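Local coordinates for protein Sodium/sialic acid symporter SiaT (Proteus mirabilis, PDB 5NVA) that takes up the sialic acid N-acetylneuraminic acid by symport with two sodium ions down the sodium gradient across the bacterial inner membrane, at residues Y11-G16 against A329-A334; V118-F123 against G434-G439; L421-I426 against I464-V469. All coordinates share one frame; numbering follows the deposited sequence.

From the N terminus, residues 11-16 on the first transmembrane helix are followed by 312 residues before contact 1 closes the loop on helix 328-361, which also carries sodium ligands. Contact 2 opens inside that span, at residues 118-123, and closes after it at 434-439, so the two cross. Contact 3 starts at 421-426, before contact 2 has closed, and ends at 464-469; it crosses contact 2 but follows contact 1 in series. Contacts 1 and 2 lie about 47 Å apart, between centres, on opposite sides of the chain's centre. Contacts 2 and 3 touch, largely through L421, and join helices 118-151, 415-427, 433-452 and 459-475 into one bundle.

Contact 1: residues Y11-G16 against A329-A334; sequences YAVLFG and AGLIIA
V13 and L14 dock the first transmembrane helix, 8-29, onto helix 328-361 of the LeuT fold, at the small surface of a GxxxA motif, G330 and A334. Both helices enter the membrane from the periplasm, and here their segment axes come within 7.6 Å of each other at a crossing angle of -32°. Such proximity goes with the two small residues: CA of L14 and CA of A334 are 5.1 Å apart. V13 lays its CG1 methyl over the peptide that joins G330 to L331, 3.7 Å from L331 N; with CG1 anti to the backbone N (chi1 174°), this branch meets main chain as much as side chain, and of L331 it also touches CB. L14 straddles A334 and I333 with its two methyls. Its CD1 rests on the A334 backbone, 3.9 Å from A334 CA, and lies 4.2 Å from A334 CB, while CD2 turns to I333, 4.3 Å from CG2 of that isoleucine. No hydrogen bond links the two segments; the contact is apolar, methyl groups of V13 and L14 against the backbone and side chains of helix 328-361. A334 is about 10 Å, side chain to side chain, from A339; the sodium ligands A339 and S342 lie about one and a half to two turns further along the same helix. Helix 118-151 closes one flank, where M151 touches both L14 and I333 and its carbonyl is hydrogen-bonded to Y11 OH; helix 155-203 meets L331 through L188.

Contact 2: residues V118-F123 against G434-G439; sequences VRSRLF and GSAVVG
The guanidinium group of R119 spreads flat over V437, whose CG2 methyl stands 3.6 Å above the centre of its plane. From that central position over the face the single methyl meets several atoms of the arginine: CG2 of V437 is 3.6 Å from CZ of R119, and NE and NH1 are scarcely farther off. The two side chains cross at about a right angle. A bend at chi3 (-68°) lets CB, CD and the guanidinium of R119 all lie close to this methyl. Because the contact is made over a face and by carbon, it uses none of the N-H groups, and NH2 is engaged in a salt bridge with OD2 of D117, just ahead of the segment. The same NH2 only comes near the backbone of G434, at 4.1 Å from its N. In the LeuT fold of this symporter, helix 118-151 and helix 433-452 both enter the membrane from the cytoplasm, and the contact joins their first turns; farther along, the former carries R135, a residue that binds the sialic acid. The segment axes are 9.6 Å apart and inclined at 34°, a wider gap than in contact 1, bridged by the arginine and by S120. Next to the arginine, S120 extends OG, which sits beside its own backbone N (chi1 -59°), to within 3.8 Å of A436 CB. This is a hydroxyl oxygen lying against a methyl group. L421 of helix 415-427 touches both S120 and A436, while R121 points elsewhere and forms salt bridges with D358 and E113.

Contact 3: residues L421-I426 against I464-V469; sequences LFMLGI and IGSMSV
Helices 415-427 and 459-475 pack side by side where L421 meets V469, their segment axes 8.6 Å apart and crossing at -33°. These are two of the last three transmembrane helices in the LeuT fold of this symporter; both run from the periplasm toward the cytoplasm, and helix 433-452 returns between them in the chain. V469 points across the interface with CG1 anti to its backbone N (chi1 177°), which drives this methyl in between L421 and L424, one helical turn apart. There CG1 of V469 lies 3.6 Å from the backbone N of L421 and 4.1 Å from CD2 of L424, whose side chain stands at about a right angle to the valine. Both branches of L424 also approach V469 O, CD1 the closer at 3.7 Å. M423 makes a second patch with its terminal methyl. Its chain is bent at chi3, and CE is set tightly against S466, 3.4 Å from CB. The same CE touches CE of M467 at 3.5 Å; M467 starts away from the interface but curls back through bends at chi2 and chi3 to bring CE to the contact, and the two side chains cross at about a right angle. The single hydroxyl proton of S466 can only be shared or alternate between two carbonyl oxygens, that of G416 on the facing helix, the stronger partner, and that of G462 one turn back. Behind the interface, I464 O accepts two bonds from S468, from opposite faces of its carbonyl plane: one from the backbone N and a 2.6 Å one from OG, tilted 29° from that plane.

Contact 1: residues Y11-G16 against A329-A334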
ATOM      1  N   TYR A  11      -5.837  10.282  24.650  1.00 46.42           N
ATOM      2  CA  TYR A  11      -7.008   9.618  24.086  1.00 43.13           C
ATOM      3  C   TYR A  11      -7.976  10.625  23.477  1.00 47.34           C
ATOM      4  O   TYR A  11      -8.625  10.336  22.465  1.00 41.48           O
ATOM      5  CB  TYR A  11      -7.710   8.783  25.157  1.00 47.20           C
ATOM      6  CG  TYR A  11      -7.297   7.329  25.177  1.00 48.65           C
ATOM      7  CD1 TYR A  11      -7.475   6.519  24.062  1.00 50.24           C
ATOM      8  CD2 TYR A  11      -6.738   6.762  26.316  1.00 53.52           C
ATOM      9  CE1 TYR A  11      -7.101   5.187  24.078  1.00 43.41           C
ATOM     10  CE2 TYR A  11      -6.361   5.432  26.342  1.00 52.12           C
ATOM     11  CZ  TYR A  11      -6.545   4.649  25.221  1.00 56.71           C
ATOM     12  OH  TYR A  11      -6.171   3.325  25.243  1.00 57.31           O
ATOM     13  N   ALA A  12      -8.088  11.811  24.082  1.00 48.59           N
ATOM     14  CA  ALA A  12      -8.985  12.832  23.550  1.00 42.68           C
ATOM     15  C   ALA A  12      -8.544  13.285  22.164  1.00 41.80           C
ATOM     16  O   ALA A  12      -9.380  13.526  21.285  1.00 42.12           O
ATOM     17  CB  ALA A  12      -9.058  14.020  24.509  1.00 44.17           C
ATOM     18  N   VAL A  13      -7.234  13.409  21.952  1.00 41.80           N
ATOM     19  CA  VAL A  13      -6.725  13.754  20.628  1.00 39.62           C
ATOM     20  C   VAL A  13      -7.006  12.629  19.642  1.00 39.85           C
ATOM     21  O   VAL A  13      -7.480  12.863  18.525  1.00 31.79           O
ATOM     22  CB  VAL A  13      -5.220  14.077  20.698  1.00 41.85           C
ATOM     23  CG1 VAL A  13      -4.658  14.292  19.301  1.00 37.21           C
ATOM     24  CG2 VAL A  13      -4.977  15.298  21.568  1.00 40.75           C
ATOM     25  N   LEU A  14      -6.724  11.387  20.047  1.00 32.12           N
ATOM     26  CA  LEU A  14      -6.917  10.248  19.153  1.00 37.87           C
ATOM     27  C   LEU A  14      -8.377  10.099  18.747  1.00 36.88           C
ATOM     28  O   LEU A  14      -8.679   9.825  17.580  1.00 35.37           O
ATOM     29  CB  LEU A  14      -6.415   8.967  19.820  1.00 27.05           C
ATOM     30  CG  LEU A  14      -6.763   7.658  19.110  1.00 33.29           C
ATOM     31  CD1 LEU A  14      -6.116   7.604  17.733  1.00 30.67           C
ATOM     32  CD2 LEU A  14      -6.349   6.461  19.952  1.00 25.58           C
ATOM     33  N   PHE A  15      -9.298  10.277  19.694  1.00 35.11           N
ATOM     34  CA  PHE A  15     -10.714  10.152  19.374  1.00 34.99           C
ATOM     35  C   PHE A  15     -11.276  11.404  18.720  1.00 31.54           C
ATOM     36  O   PHE A  15     -12.319  11.325  18.061  1.00 37.42           O
ATOM     37  CB  PHE A  15     -11.507   9.798  20.629  1.00 31.24           C
ATOM     38  CG  PHE A  15     -11.503   8.334  20.933  1.00 30.97           C
ATOM     39  CD1 PHE A  15     -12.579   7.538  20.579  1.00 28.14           C
ATOM     40  CD2 PHE A  15     -10.408   7.745  21.540  1.00 38.12           C
ATOM     41  CE1 PHE A  15     -12.570   6.186  20.844  1.00 32.85           C
ATOM     42  CE2 PHE A  15     -10.393   6.392  21.809  1.00 40.58           C
ATOM     43  CZ  PHE A  15     -11.476   5.612  21.458  1.00 36.00           C
ATOM     44  N   GLY A  16     -10.619  12.552  18.887  1.00 28.00           N
ATOM     45  CA  GLY A  16     -10.925  13.684  18.031  1.00 26.02           C
ATOM     46  C   GLY A  16     -10.596  13.393  16.581  1.00 34.48           C
ATOM     47  O   GLY A  16     -11.338  13.779  15.673  1.00 30.34           O
ATOM     48  N   ALA A 329       1.817  12.959  22.174  1.00 35.22           N
ATOM     49  CA  ALA A 329       1.850  11.502  22.077  1.00 39.03           C
ATOM     50  C   ALA A 329       0.597  10.971  21.390  1.00 40.34           C
ATOM     51  O   ALA A 329       0.679  10.127  20.491  1.00 43.17           O
ATOM     52  CB  ALA A 329       2.010  10.884  23.467  1.00 37.94           C
ATOM     53  N   GLY A 330      -0.575  11.464  21.800  1.00 38.94           N
ATOM     54  CA  GLY A 330      -1.811  11.048  21.160  1.00 35.32           C
ATOM     55  C   GLY A 330      -1.922  11.512  19.722  1.00 34.41           C
ATOM     56  O   GLY A 330      -2.520  10.825  18.890  1.00 30.05           O
ATOM     57  N   LEU A 331      -1.359  12.683  19.411  1.00 34.66           N
ATOM     58  CA  LEU A 331      -1.298  13.128  18.024  1.00 32.00           C
ATOM     59  C   LEU A 331      -0.468  12.169  17.183  1.00 33.66           C
ATOM     60  O   LEU A 331      -0.805  11.888  16.025  1.00 32.24           O
ATOM     61  CB  LEU A 331      -0.718  14.541  17.954  1.00 34.65           C
ATOM     62  CG  LEU A 331      -0.569  15.168  16.567  1.00 39.18           C
ATOM     63  CD1 LEU A 331      -1.932  15.382  15.930  1.00 41.82           C
ATOM     64  CD2 LEU A 331       0.203  16.477  16.647  1.00 45.92           C
ATOM     65  N   ILE A 332       0.620  11.649  17.753  1.00 31.22           N
ATOM     66  CA  ILE A 332       1.472  10.715  17.026  1.00 37.06           C
ATOM     67  C   ILE A 332       0.797   9.354  16.907  1.00 33.37           C
ATOM     68  O   ILE A 332       0.920   8.674  15.881  1.00 32.20           O
ATOM     69  CB  ILE A 332       2.847  10.623  17.712  1.00 41.05           C
ATOM     70  CG1 ILE A 332       3.598  11.947  17.550  1.00 34.93           C
ATOM     71  CG2 ILE A 332       3.652   9.471  17.150  1.00 40.52           C
ATOM     72  CD1 ILE A 332       3.756  12.392  16.117  1.00 38.69           C
ATOM     73  N   ILE A 333       0.071   8.936  17.947  1.00 32.19           N
ATOM     74  CA  ILE A 333      -0.716   7.709  17.849  1.00 31.65           C
ATOM     75  C   ILE A 333      -1.807   7.866  16.798  1.00 32.29           C
ATOM     76  O   ILE A 333      -2.137   6.917  16.075  1.00 35.06           O
ATOM     77  CB  ILE A 333      -1.297   7.333  19.225  1.00 36.14           C
ATOM     78  CG1 ILE A 333      -0.170   7.090  20.231  1.00 41.90           C
ATOM     79  CG2 ILE A 333      -2.181   6.100  19.120  1.00 29.90           C
ATOM     80  CD1 ILE A 333       0.785   5.992  19.824  1.00 44.72           C
ATOM     81  N   ALA A 334      -2.378   9.069  16.689  1.00 25.90           N
ATOM     82  CA  ALA A 334      -3.345   9.335  15.630  1.00 34.56           C
ATOM     83  C   ALA A 334      -2.701   9.212  14.255  1.00 27.82           C
ATOM     84  O   ALA A 334      -3.304   8.662  13.326  1.00 27.88           O
ATOM     85  CB  ALA A 334      -3.959  10.722  15.813  1.00 27.34           C
TER

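Contact 2: residues V118-F123 against G434-G439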
ATOM      1  N   VAL A 118     -11.664 -12.756 -20.493  1.00 32.98           N
ATOM      2  CA  VAL A 118     -12.118 -12.737 -19.107  1.00 28.28           C
ATOM      3  C   VAL A 118     -11.261 -13.617 -18.203  1.00 29.96           C
ATOM      4  O   VAL A 118     -11.282 -13.441 -16.979  1.00 30.59           O
ATOM      5  CB  VAL A 118     -13.602 -13.154 -19.047  1.00 33.09           C
ATOM      6  CG1 VAL A 118     -13.750 -14.652 -19.288  1.00 30.29           C
ATOM      7  CG2 VAL A 118     -14.236 -12.741 -17.723  1.00 23.54           C
ATOM      8  N   ARG A 119     -10.497 -14.555 -18.769  1.00 30.39           N
ATOM      9  CA  ARG A 119      -9.663 -15.427 -17.946  1.00 29.45           C
ATOM     10  C   ARG A 119      -8.572 -14.634 -17.233  1.00 31.42           C
ATOM     11  O   ARG A 119      -8.396 -14.755 -16.015  1.00 25.84           O
ATOM     12  CB  ARG A 119      -9.050 -16.533 -18.805  1.00 32.26           C
ATOM     13  CG  ARG A 119     -10.034 -17.606 -19.234  1.00 28.36           C
ATOM     14  CD  ARG A 119      -9.374 -18.604 -20.168  1.00 29.64           C
ATOM     15  NE  ARG A 119      -9.033 -18.001 -21.453  1.00 29.69           N
ATOM     16  CZ  ARG A 119      -8.352 -18.619 -22.413  1.00 34.00           C
ATOM     17  NH1 ARG A 119      -7.934 -19.865 -22.235  1.00 39.53           N
ATOM     18  NH2 ARG A 119      -8.088 -17.993 -23.550  1.00 27.95           N
ATOM     19  N   SER A 120      -7.825 -13.818 -17.982  1.00 21.78           N
ATOM     20  CA  SER A 120      -6.789 -12.994 -17.366  1.00 31.42           C
ATOM     21  C   SER A 120      -7.395 -11.968 -16.418  1.00 25.35           C
ATOM     22  O   SER A 120      -6.825 -11.675 -15.360  1.00 28.62           O
ATOM     23  CB  SER A 120      -5.958 -12.300 -18.445  1.00 24.53           C
ATOM     24  OG  SER A 120      -5.343 -13.244 -19.302  1.00 27.37           O
ATOM     25  N   ARG A 121      -8.550 -11.410 -16.784  1.00 24.40           N
ATOM     26  CA  ARG A 121      -9.218 -10.439 -15.925  1.00 22.42           C
ATOM     27  C   ARG A 121      -9.614 -11.065 -14.593  1.00 25.09           C
ATOM     28  O   ARG A 121      -9.400 -10.476 -13.527  1.00 25.72           O
ATOM     29  CB  ARG A 121     -10.443  -9.873 -16.641  1.00 23.23           C
ATOM     30  CG  ARG A 121     -11.392  -9.105 -15.743  1.00 23.13           C
ATOM     31  CD  ARG A 121     -12.565  -8.569 -16.539  1.00 23.09           C
ATOM     32  NE  ARG A 121     -13.432  -7.719 -15.731  1.00 24.03           N
ATOM     33  CZ  ARG A 121     -14.567  -7.184 -16.168  1.00 25.94           C
ATOM     34  NH1 ARG A 121     -14.974  -7.413 -17.409  1.00 24.21           N
ATOM     35  NH2 ARG A 121     -15.295  -6.422 -15.365  1.00 24.72           N
ATOM     36  N   LEU A 122     -10.193 -12.267 -14.636  1.00 28.02           N
ATOM     37  CA  LEU A 122     -10.618 -12.929 -13.408  1.00 30.31           C
ATOM     38  C   LEU A 122      -9.424 -13.329 -12.550  1.00 27.23           C
ATOM     39  O   LEU A 122      -9.470 -13.203 -11.321  1.00 22.75           O
ATOM     40  CB  LEU A 122     -11.473 -14.152 -13.736  1.00 28.43           C
ATOM     41  CG  LEU A 122     -12.909 -13.867 -14.176  1.00 34.79           C
ATOM     42  CD1 LEU A 122     -13.644 -15.166 -14.466  1.00 36.97           C
ATOM     43  CD2 LEU A 122     -13.639 -13.053 -13.121  1.00 29.41           C
ATOM     44  N   PHE A 123      -8.351 -13.814 -13.179  1.00 27.65           N
ATOM     45  CA  PHE A 123      -7.162 -14.205 -12.427  1.00 26.85           C
ATOM     46  C   PHE A 123      -6.602 -13.029 -11.637  1.00 25.15           C
ATOM     47  O   PHE A 123      -6.365 -13.133 -10.429  1.00 25.68           O
ATOM     48  CB  PHE A 123      -6.098 -14.765 -13.372  1.00 25.04           C
ATOM     49  CG  PHE A 123      -4.737 -14.880 -12.747  1.00 31.59           C
ATOM     50  CD1 PHE A 123      -4.438 -15.932 -11.897  1.00 26.83           C
ATOM     51  CD2 PHE A 123      -3.760 -13.929 -12.998  1.00 35.68           C
ATOM     52  CE1 PHE A 123      -3.188 -16.037 -11.315  1.00 31.20           C
ATOM     53  CE2 PHE A 123      -2.510 -14.027 -12.420  1.00 30.42           C
ATOM     54  CZ  PHE A 123      -2.223 -15.083 -11.577  1.00 29.79           C
ATOM     55  N   GLY A 434      -4.794 -16.474 -25.471  1.00 32.73           N
ATOM     56  CA  GLY A 434      -4.257 -17.792 -25.176  1.00 30.75           C
ATOM     57  C   GLY A 434      -2.849 -17.732 -24.614  1.00 27.75           C
ATOM     58  O   GLY A 434      -2.535 -18.391 -23.619  1.00 33.59           O
ATOM     59  N   SER A 435      -1.982 -16.936 -25.244  1.00 30.23           N
ATOM     60  CA  SER A 435      -0.600 -16.838 -24.785  1.00 32.33           C
ATOM     61  C   SER A 435      -0.505 -16.177 -23.417  1.00 30.75           C
ATOM     62  O   SER A 435       0.398 -16.499 -22.637  1.00 40.98           O
ATOM     63  CB  SER A 435       0.241 -16.072 -25.804  1.00 30.91           C
ATOM     64  OG  SER A 435      -0.067 -14.690 -25.785  1.00 28.57           O
ATOM     65  N   ALA A 436      -1.417 -15.251 -23.108  1.00 31.97           N
ATOM     66  CA  ALA A 436      -1.444 -14.662 -21.774  1.00 31.17           C
ATOM     67  C   ALA A 436      -1.756 -15.716 -20.719  1.00 32.64           C
ATOM     68  O   ALA A 436      -1.132 -15.741 -19.652  1.00 29.94           O
ATOM     69  CB  ALA A 436      -2.466 -13.526 -21.719  1.00 23.39           C
ATOM     70  N   VAL A 437      -2.716 -16.600 -21.004  1.00 27.94           N
ATOM     71  CA  VAL A 437      -3.056 -17.666 -20.066  1.00 33.09           C
ATOM     72  C   VAL A 437      -1.877 -18.613 -19.888  1.00 29.90           C
ATOM     73  O   VAL A 437      -1.569 -19.041 -18.768  1.00 28.44           O
ATOM     74  CB  VAL A 437      -4.318 -18.410 -20.542  1.00 34.47           C
ATOM     75  CG1 VAL A 437      -4.496 -19.709 -19.772  1.00 29.34           C
ATOM     76  CG2 VAL A 437      -5.542 -17.522 -20.388  1.00 28.22           C
ATOM     77  N   VAL A 438      -1.196 -18.953 -20.986  1.00 28.94           N
ATOM     78  CA  VAL A 438       0.014 -19.766 -20.891  1.00 33.37           C
ATOM     79  C   VAL A 438       1.051 -19.067 -20.023  1.00 29.26           C
ATOM     80  O   VAL A 438       1.690 -19.687 -19.165  1.00 29.53           O
ATOM     81  CB  VAL A 438       0.568 -20.071 -22.294  1.00 35.71           C
ATOM     82  CG1 VAL A 438       1.916 -20.771 -22.193  1.00 31.97           C
ATOM     83  CG2 VAL A 438      -0.421 -20.917 -23.082  1.00 36.17           C
ATOM     84  N   GLY A 439       1.222 -17.758 -20.225  1.00 33.68           N
ATOM     85  CA  GLY A 439       2.152 -17.005 -19.401  1.00 28.13           C
ATOM     86  C   GLY A 439       1.781 -17.027 -17.930  1.00 29.52           C
ATOM     87  O   GLY A 439       2.655 -17.074 -17.062  1.00 33.15           O
TER

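Contact 3: residues L421-I426 against I464-V469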
ATOM      1  N   LEU A 421       1.038  -9.576 -16.827  1.00 24.93           N
ATOM      2  CA  LEU A 421      -0.107  -9.533 -17.731  1.00 23.23           C
ATOM      3  C   LEU A 421      -0.286  -8.141 -18.322  1.00 25.54           C
ATOM      4  O   LEU A 421      -0.516  -7.989 -19.526  1.00 27.45           O
ATOM      5  CB  LEU A 421      -1.374  -9.970 -16.996  1.00 24.66           C
ATOM      6  CG  LEU A 421      -1.613 -11.472 -16.844  1.00 23.67           C
ATOM      7  CD1 LEU A 421      -2.743 -11.728 -15.862  1.00 22.14           C
ATOM      8  CD2 LEU A 421      -1.914 -12.103 -18.195  1.00 19.48           C
ATOM      9  N   PHE A 422      -0.183  -7.107 -17.484  1.00 22.32           N
ATOM     10  CA  PHE A 422      -0.345  -5.743 -17.973  1.00 24.19           C
ATOM     11  C   PHE A 422       0.805  -5.345 -18.887  1.00 25.22           C
ATOM     12  O   PHE A 422       0.587  -4.751 -19.950  1.00 23.19           O
ATOM     13  CB  PHE A 422      -0.466  -4.776 -16.795  1.00 22.08           C
ATOM     14  CG  PHE A 422      -1.828  -4.757 -16.170  1.00 27.09           C
ATOM     15  CD1 PHE A 422      -2.833  -3.964 -16.697  1.00 21.84           C
ATOM     16  CD2 PHE A 422      -2.110  -5.540 -15.063  1.00 20.46           C
ATOM     17  CE1 PHE A 422      -4.092  -3.943 -16.130  1.00 19.59           C
ATOM     18  CE2 PHE A 422      -3.367  -5.526 -14.488  1.00 18.98           C
ATOM     19  CZ  PHE A 422      -4.361  -4.725 -15.023  1.00 22.26           C
ATOM     20  N   MET A 423       2.043  -5.660 -18.489  1.00 24.46           N
ATOM     21  CA  MET A 423       3.189  -5.383 -19.352  1.00 26.57           C
ATOM     22  C   MET A 423       3.069  -6.120 -20.680  1.00 26.17           C
ATOM     23  O   MET A 423       3.372  -5.560 -21.739  1.00 27.71           O
ATOM     24  CB  MET A 423       4.488  -5.771 -18.646  1.00 23.65           C
ATOM     25  CG  MET A 423       4.799  -4.939 -17.424  1.00 35.40           C
ATOM     26  SD  MET A 423       6.549  -4.969 -17.029  1.00 57.59           S
ATOM     27  CE  MET A 423       6.610  -6.471 -16.065  1.00 32.24           C
ATOM     28  N   LEU A 424       2.620  -7.376 -20.642  1.00 25.95           N
ATOM     29  CA  LEU A 424       2.426  -8.138 -21.871  1.00 23.40           C
ATOM     30  C   LEU A 424       1.410  -7.457 -22.782  1.00 25.46           C
ATOM     31  O   LEU A 424       1.652  -7.284 -23.982  1.00 27.76           O
ATOM     32  CB  LEU A 424       1.980  -9.558 -21.526  1.00 25.58           C
ATOM     33  CG  LEU A 424       1.829 -10.538 -22.687  1.00 22.41           C
ATOM     34  CD1 LEU A 424       3.191 -10.964 -23.217  1.00 23.43           C
ATOM     35  CD2 LEU A 424       1.004 -11.744 -22.269  1.00 22.20           C
ATOM     36  N   GLY A 425       0.268  -7.056 -22.224  1.00 24.80           N
ATOM     37  CA  GLY A 425      -0.768  -6.449 -23.044  1.00 25.49           C
ATOM     38  C   GLY A 425      -0.383  -5.082 -23.572  1.00 28.81           C
ATOM     39  O   GLY A 425      -0.701  -4.736 -24.713  1.00 29.79           O
ATOM     40  N   ILE A 426       0.308  -4.286 -22.755  1.00 28.52           N
ATOM     41  CA  ILE A 426       0.626  -2.918 -23.150  1.00 28.21           C
ATOM     42  C   ILE A 426       1.765  -2.889 -24.164  1.00 25.81           C
ATOM     43  O   ILE A 426       1.741  -2.100 -25.116  1.00 31.59           O
ATOM     44  CB  ILE A 426       0.952  -2.071 -21.904  1.00 32.55           C
ATOM     45  CG1 ILE A 426      -0.286  -1.925 -21.013  1.00 28.87           C
ATOM     46  CG2 ILE A 426       1.484  -0.700 -22.304  1.00 25.91           C
ATOM     47  CD1 ILE A 426      -1.328  -0.973 -21.558  1.00 27.75           C
ATOM     48  N   ILE A 464      10.477 -12.539 -11.416  1.00 33.40           N
ATOM     49  CA  ILE A 464      10.294 -13.812 -12.104  1.00 31.00           C
ATOM     50  C   ILE A 464       8.853 -13.965 -12.574  1.00 29.39           C
ATOM     51  O   ILE A 464       8.599 -14.431 -13.691  1.00 28.88           O
ATOM     52  CB  ILE A 464      10.728 -14.974 -11.193  1.00 38.02           C
ATOM     53  CG1 ILE A 464      12.250 -14.971 -11.026  1.00 29.06           C
ATOM     54  CG2 ILE A 464      10.257 -16.307 -11.752  1.00 27.20           C
ATOM     55  CD1 ILE A 464      12.750 -15.911  -9.955  1.00 37.10           C
ATOM     56  N   GLY A 465       7.890 -13.571 -11.741  1.00 25.59           N
ATOM     57  CA  GLY A 465       6.496 -13.677 -12.141  1.00 33.13           C
ATOM     58  C   GLY A 465       6.164 -12.797 -13.329  1.00 37.12           C
ATOM     59  O   GLY A 465       5.519 -13.238 -14.285  1.00 33.80           O
ATOM     60  N   SER A 466       6.614 -11.542 -13.292  1.00 34.21           N
ATOM     61  CA  SER A 466       6.293 -10.603 -14.362  1.00 32.15           C
ATOM     62  C   SER A 466       6.957 -11.006 -15.671  1.00 30.08           C
ATOM     63  O   SER A 466       6.326 -10.978 -16.734  1.00 31.35           O
ATOM     64  CB  SER A 466       6.719  -9.193 -13.956  1.00 26.50           C
ATOM     65  OG  SER A 466       5.948  -8.722 -12.867  1.00 34.05           O
ATOM     66  N   MET A 467       8.234 -11.390 -15.615  1.00 27.97           N
ATOM     67  CA  MET A 467       8.966 -11.700 -16.836  1.00 29.14           C
ATOM     68  C   MET A 467       8.573 -13.051 -17.421  1.00 32.47           C
ATOM     69  O   MET A 467       8.706 -13.254 -18.632  1.00 35.46           O
ATOM     70  CB  MET A 467      10.471 -11.652 -16.570  1.00 32.29           C
ATOM     71  CG  MET A 467      11.018 -10.244 -16.381  1.00 44.47           C
ATOM     72  SD  MET A 467      10.783  -9.197 -17.832  1.00 53.26           S
ATOM     73  CE  MET A 467       9.352  -8.230 -17.358  1.00 28.72           C
ATOM     74  N   SER A 468       8.096 -13.982 -16.590  1.00 34.61           N
ATOM     75  CA  SER A 468       7.643 -15.261 -17.123  1.00 30.00           C
ATOM     76  C   SER A 468       6.375 -15.093 -17.952  1.00 30.96           C
ATOM     77  O   SER A 468       6.197 -15.775 -18.966  1.00 33.23           O
ATOM     78  CB  SER A 468       7.422 -16.257 -15.986  1.00 30.27           C
ATOM     79  OG  SER A 468       8.619 -16.471 -15.260  1.00 31.36           O
ATOM     80  N   VAL A 469       5.487 -14.184 -17.541  1.00 28.61           N
ATOM     81  CA  VAL A 469       4.301 -13.899 -18.343  1.00 28.80           C
ATOM     82  C   VAL A 469       4.694 -13.225 -19.650  1.00 29.37           C
ATOM     83  O   VAL A 469       4.177 -13.565 -20.720  1.00 32.18           O
ATOM     84  CB  VAL A 469       3.303 -13.040 -17.547  1.00 30.05           C
ATOM     85  CG1 VAL A 469       2.104 -12.678 -18.416  1.00 23.66           C
ATOM     86  CG2 VAL A 469       2.851 -13.768 -16.298  1.00 26.32           C
TER